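Local structure of VP1 (Polyomavirus HPyV7, 4PCH) at the interface of chains A and B. The protein forms the pentameric building blocks of the polyomavirus capsid as its major coat protein and takes part in attachment to host cells. Residues are numbered along the deposited sequence; one frame, centred on the assembly and turned at random. Chains: chain A/B, VP1.

Contacts 1 and 2 are two patches of one interface between neighbouring VP1 subunits in the pentamer. The centres of their C-alpha atoms lie about 17 Å apart. They share no residue. One stretch of chain A serves both, with 109-110 added at contact 1 and A:Tyr258 at contact 2: strand 81-93 ends at contact 2, and the chain then runs on through A:Ala95 to A:Met98 of contact 1. In chain B, B:Val254 of strand 253-256 serves contact 1, and in chain A the loop residue just after that strand, A:Tyr258, serves contact 2. Each subunit therefore offers different surfaces to its two neighbours, as a five-membered ring requires.

Contact 1: the interface of chains A and B. Residues chain A 98, 109-110; chain B 47-49, 116, 232, 235, 252, 254.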
loop_
_atom_site.group_PDB
_atom_site.type_symbol
_atom_site.label_atom_id
_atom_site.label_comp_id
_atom_site.label_asym_id
_atom_site.label_seq_id
_atom_site.Cartn_x
_atom_site.Cartn_y
_atom_site.Cartn_z
ATOM N N MET A 98 -22.140 -8.400 -2.907
ATOM C CA MET A 98 -22.068 -9.390 -3.995
ATOM C C MET A 98 -23.362 -9.334 -4.803
ATOM O O MET A 98 -23.531 -8.445 -5.634
ATOM C CB MET A 98 -21.812 -10.774 -3.411
ATOM C CG MET A 98 -20.509 -10.911 -2.645
ATOM S SD MET A 98 -19.079 -11.067 -3.720
ATOM C CE MET A 98 -19.271 -12.742 -4.311
ATOM N N THR A 109 -19.295 -10.888 -14.786
ATOM C CA THR A 109 -19.152 -11.169 -13.364
ATOM C C THR A 109 -19.835 -10.129 -12.539
ATOM O O THR A 109 -20.433 -9.184 -13.071
ATOM C CB THR A 109 -17.654 -11.389 -12.980
ATOM O OG1 THR A 109 -17.570 -12.095 -11.735
ATOM C CG2 THR A 109 -16.876 -10.068 -12.905
ATOM N N LEU A 110 -19.848 -10.316 -11.222
ATOM C CA LEU A 110 -20.479 -9.325 -10.351
ATOM C C LEU A 110 -19.792 -7.976 -10.493
ATOM O O LEU A 110 -18.568 -7.893 -10.754
ATOM C CB LEU A 110 -20.405 -9.774 -8.885
ATOM C CG LEU A 110 -21.129 -11.049 -8.581
ATOM C CD1 LEU A 110 -20.930 -11.442 -7.131
ATOM C CD2 LEU A 110 -22.619 -10.973 -8.919
ATOM N N TYR B 47 -22.388 -18.828 -8.220
ATOM C CA TYR B 47 -23.002 -17.821 -7.351
ATOM C C TYR B 47 -24.299 -17.263 -7.958
ATOM O O TYR B 47 -25.229 -16.892 -7.213
ATOM C CB TYR B 47 -21.997 -16.709 -7.044
ATOM C CG TYR B 47 -22.526 -15.703 -6.080
ATOM C CD1 TYR B 47 -22.427 -15.890 -4.698
ATOM C CD2 TYR B 47 -23.189 -14.574 -6.525
ATOM C CE1 TYR B 47 -22.942 -14.975 -3.808
ATOM C CE2 TYR B 47 -23.715 -13.660 -5.636
ATOM C CZ TYR B 47 -23.583 -13.855 -4.271
ATOM O OH TYR B 47 -24.180 -12.924 -3.433
ATOM N N THR B 48 -24.355 -17.284 -9.295
ATOM C CA THR B 48 -25.403 -16.707 -10.147
ATOM C C THR B 48 -25.277 -15.177 -10.215
ATOM O O THR B 48 -24.682 -14.542 -9.335
ATOM C CB THR B 48 -26.860 -17.033 -9.724
ATOM O OG1 THR B 48 -27.242 -16.176 -8.633
ATOM C CG2 THR B 48 -27.043 -18.522 -9.331
ATOM N N MET B 49 -25.854 -14.604 -11.263
ATOM C CA MET B 49 -26.009 -13.154 -11.392
ATOM C C MET B 49 -27.383 -12.684 -10.892
ATOM O O MET B 49 -27.843 -11.603 -11.254
ATOM C CB MET B 49 -25.795 -12.739 -12.852
ATOM C CG MET B 49 -24.431 -13.118 -13.430
ATOM S SD MET B 49 -23.025 -12.348 -12.622
ATOM C CE MET B 49 -22.321 -13.687 -11.670
ATOM N N THR B 116 -14.550 -9.159 -5.270
ATOM C CA THR B 116 -14.826 -8.684 -3.907
ATOM C C THR B 116 -14.284 -9.696 -2.899
ATOM O O THR B 116 -14.341 -10.907 -3.121
ATOM C CB THR B 116 -16.352 -8.400 -3.790
ATOM O OG1 THR B 116 -16.633 -7.181 -4.481
ATOM C CG2 THR B 116 -16.824 -8.264 -2.363
ATOM N N MET B 232 -12.904 -14.871 1.894
ATOM C CA MET B 232 -13.334 -14.857 0.498
ATOM C C MET B 232 -12.263 -14.124 -0.281
ATOM O O MET B 232 -12.057 -12.935 -0.071
ATOM C CB MET B 232 -14.662 -14.132 0.348
ATOM C CG MET B 232 -15.082 -14.047 -1.125
ATOM S SD MET B 232 -16.757 -13.467 -1.387
ATOM C CE MET B 232 -16.672 -11.860 -0.643
ATOM N N MET B 235 -13.644 -14.178 -6.847
ATOM C CA MET B 235 -14.389 -15.131 -7.678
ATOM C C MET B 235 -13.486 -15.785 -8.741
ATOM O O MET B 235 -12.374 -15.302 -9.049
ATOM C CB MET B 235 -15.610 -14.460 -8.305
ATOM C CG MET B 235 -16.695 -14.108 -7.277
ATOM S SD MET B 235 -18.153 -13.462 -8.149
ATOM C CE MET B 235 -19.160 -14.956 -8.055
ATOM N N ARG B 252 -19.431 -18.322 -12.768
ATOM C CA ARG B 252 -18.587 -17.629 -11.796
ATOM C C ARG B 252 -18.930 -18.137 -10.397
ATOM O O ARG B 252 -20.121 -18.283 -10.036
ATOM C CB ARG B 252 -18.765 -16.116 -11.865
ATOM C CG ARG B 252 -18.395 -15.462 -13.178
ATOM C CD ARG B 252 -16.899 -15.453 -13.413
ATOM N NE ARG B 252 -16.230 -14.482 -12.536
ATOM C CZ ARG B 252 -14.914 -14.388 -12.426
ATOM N NH1 ARG B 252 -14.133 -15.181 -13.151
ATOM N NH2 ARG B 252 -14.377 -13.514 -11.577
ATOM N N VAL B 254 -17.569 -18.351 -6.075
ATOM C CA VAL B 254 -16.739 -17.784 -5.004
ATOM C C VAL B 254 -15.541 -18.667 -4.688
ATOM O O VAL B 254 -15.673 -19.891 -4.508
ATOM C CB VAL B 254 -17.578 -17.536 -3.735
ATOM C CG1 VAL B 254 -16.691 -17.093 -2.596
ATOM C CG2 VAL B 254 -18.665 -16.533 -4.038
#
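A:Met98 and A:Leu110 reach from chain A into a sulfur-rich apolar patch of chain B. The A:Met98 chain bends at chi2 and chi3, curling the thioether into the patch. Its methyl CE lies over one face of the B:Tyr47 ring, 4.3 Å above the ring plane. The same CE meets B:Val254 CG2 at 3.8 Å and B:Met232 SD at 3.9 Å. Nearer the backbone, A:Met98 CB packs on the phenol end of B:Tyr47, 3.7 Å from CZ. The sulfur of A:Met98 rests against B:Thr116, and the two side chains run past each other in opposite directions. A:Leu110 divides its branches. CD1 touches B:Met235 SD at 3.6 Å and also the B:Tyr47 ring. The A:Leu110 side chain crosses both at about a right angle. CD2 turns to the methyl CE of B:Met49, 3.9 Å away.

This thioether and methyl packing is the dense part of the contact. Towards A:Thr109 the fringe is more polar and less deeply covered on the chain B side, where B:Arg252 gives up only 8 Å². Here B:Arg252 NE donates a hydrogen bond to the hydroxyl OG1 of A:Thr109 at 2.9 Å. The bond is somewhat bent, 149° at the hydrogen, and the hydroxyl is tilted 21° out of the guanidinium plane.

In the VP1 jelly roll, chain A contributes a loop and short strand 109-110. Chain B answers with strands 224-236 and 253-256 and neighbouring loops.

Contact 2: the interface of chains A and B. Residues chain A 93-95, 258; chain B 133, 135, 153, 171-172, 175.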
loop_
_atom_site.group_PDB
_atom_site.type_symbol
_atom_site.label_atom_id
_atom_site.label_comp_id
_atom_site.label_asym_id
_atom_site.label_seq_id
_atom_site.Cartn_x
_atom_site.Cartn_y
_atom_site.Cartn_z
ATOM N N LEU A 93 -18.912 -0.158 10.088
ATOM C CA LEU A 93 -19.650 -1.404 9.938
ATOM C C LEU A 93 -19.979 -1.585 8.458
ATOM O O LEU A 93 -20.629 -0.704 7.827
ATOM C CB LEU A 93 -20.944 -1.413 10.748
ATOM C CG LEU A 93 -20.761 -1.487 12.264
ATOM C CD1 LEU A 93 -20.624 -0.102 12.854
ATOM C CD2 LEU A 93 -21.923 -2.214 12.911
ATOM N N PHE A 94 -19.544 -2.706 7.895
ATOM C CA PHE A 94 -19.786 -2.956 6.465
ATOM C C PHE A 94 -19.543 -4.431 6.106
ATOM O O PHE A 94 -18.749 -5.094 6.752
ATOM C CB PHE A 94 -18.870 -2.062 5.637
ATOM C CG PHE A 94 -19.276 -1.983 4.191
ATOM C CD1 PHE A 94 -20.496 -1.424 3.839
ATOM C CD2 PHE A 94 -18.454 -2.470 3.201
ATOM C CE1 PHE A 94 -20.888 -1.340 2.511
ATOM C CE2 PHE A 94 -18.844 -2.383 1.869
ATOM C CZ PHE A 94 -20.049 -1.824 1.533
ATOM N N ALA A 95 -20.275 -4.939 5.124
ATOM C CA ALA A 95 -20.179 -6.342 4.662
ATOM C C ALA A 95 -19.808 -6.334 3.170
ATOM O O ALA A 95 -20.118 -5.379 2.478
ATOM C CB ALA A 95 -21.506 -7.030 4.849
ATOM N N TYR A 258 -22.808 0.973 6.900
ATOM C CA TYR A 258 -24.017 0.659 7.642
ATOM C C TYR A 258 -24.136 1.469 8.927
ATOM O O TYR A 258 -25.210 1.583 9.523
ATOM C CB TYR A 258 -23.988 -0.800 8.020
ATOM C CG TYR A 258 -24.030 -1.814 6.879
ATOM C CD1 TYR A 258 -24.533 -1.495 5.617
ATOM C CD2 TYR A 258 -23.611 -3.124 7.090
ATOM C CE1 TYR A 258 -24.611 -2.447 4.620
ATOM C CE2 TYR A 258 -23.717 -4.084 6.098
ATOM C CZ TYR A 258 -24.231 -3.740 4.869
ATOM O OH TYR A 258 -24.344 -4.712 3.891
ATOM N N ILE B 133 -27.745 -7.269 8.673
ATOM C CA ILE B 133 -28.018 -6.123 7.815
ATOM C C ILE B 133 -28.295 -6.621 6.417
ATOM O O ILE B 133 -27.494 -7.361 5.865
ATOM C CB ILE B 133 -26.795 -5.167 7.696
ATOM C CG1 ILE B 133 -26.423 -4.634 9.074
ATOM C CG2 ILE B 133 -27.116 -4.036 6.725
ATOM C CD1 ILE B 133 -27.377 -3.611 9.616
ATOM N N PRO B 135 -28.402 -5.116 2.843
ATOM C CA PRO B 135 -28.043 -3.855 2.182
ATOM C C PRO B 135 -29.145 -3.312 1.304
ATOM O O PRO B 135 -29.151 -2.107 1.002
ATOM C CB PRO B 135 -26.787 -4.219 1.368
ATOM C CG PRO B 135 -26.913 -5.671 1.110
ATOM C CD PRO B 135 -27.529 -6.214 2.393
ATOM N N ASP B 153 -31.252 -1.969 6.882
ATOM C CA ASP B 153 -30.044 -1.674 6.094
ATOM C C ASP B 153 -29.033 -0.812 6.870
ATOM O O ASP B 153 -27.976 -0.465 6.347
ATOM C CB ASP B 153 -30.420 -0.994 4.753
ATOM C CG ASP B 153 -30.940 0.419 4.927
ATOM O OD1 ASP B 153 -31.541 0.722 5.965
ATOM O OD2 ASP B 153 -30.797 1.224 4.004
ATOM N N VAL B 171 -21.683 -14.219 5.199
ATOM C CA VAL B 171 -20.816 -13.096 5.497
ATOM C C VAL B 171 -21.317 -11.821 4.810
ATOM O O VAL B 171 -21.024 -10.726 5.238
ATOM C CB VAL B 171 -19.354 -13.403 5.101
ATOM C CG1 VAL B 171 -18.856 -14.652 5.813
ATOM C CG2 VAL B 171 -19.190 -13.535 3.592
ATOM N N GLU B 172 -22.106 -11.989 3.744
ATOM C CA GLU B 172 -22.731 -10.859 3.074
ATOM C C GLU B 172 -23.832 -10.171 3.900
ATOM O O GLU B 172 -24.227 -9.056 3.559
ATOM C CB GLU B 172 -23.328 -11.300 1.753
ATOM C CG GLU B 172 -22.295 -11.654 0.723
ATOM C CD GLU B 172 -22.877 -12.500 -0.388
ATOM O OE1 GLU B 172 -23.750 -11.997 -1.109
ATOM O OE2 GLU B 172 -22.435 -13.643 -0.529
ATOM N N VAL B 175 -22.535 -8.782 10.291
ATOM C CA VAL B 175 -21.340 -7.986 10.587
ATOM C C VAL B 175 -20.993 -8.103 12.082
ATOM O O VAL B 175 -21.897 -8.021 12.923
ATOM C CB VAL B 175 -21.605 -6.503 10.258
ATOM C CG1 VAL B 175 -20.369 -5.663 10.506
ATOM C CG2 VAL B 175 -22.058 -6.328 8.803
HETATM O O HOH W 1 -24.804 -7.020 5.154
#
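A:Tyr258 holds its CG anti to its carbonyl carbon (chi1 -65°), which sends the ring towards chain B. There B:Ile133 meets it with CG2, the branch anti to its own backbone N. This methyl sits over the centre of one ring face, 3.4 Å from the centroid, in a CH-pi contact. The two side chains pass in opposite directions, and B:Ile133 CB also comes close to the ring, 3.6 Å from A:Tyr258 CE2. On the opposite face stands A:Phe94 from the same chain, its CD1 4.3 Å above the plane. The tyrosine ring is thus sandwiched between an isoleucine of the neighbour and a phenylalanine of its own subunit. B:Val175 closes on the edge of the ring, with CG2 in its plane and 3.9 Å from A:Tyr258 CE2. Its other methyl, CG1, turns to the backbone of A:Phe94.

The phenol tip lies alongside B:Pro135, with A:Tyr258 OH 3.5 Å from B:Pro135 CB. Its polar link to chain B runs through water 1, which is 2.7 Å from A:Tyr258 OH. The water also reaches two backbone carbonyls of chain B, B:Ile133 O at 2.8 Å and B:Glu172 O at 2.7 Å. The hydroxyl is thereby tied to two separate segments of the neighbour. A:Ala95 CB packs against the carbonyls of B:Val171 and B:Glu172.

In the fold, A:Tyr258 lies in the turn between strands 253-256 and 259-270, beside the end of strand 81-93. Chain B meets it with loop residues and short strand 174-176.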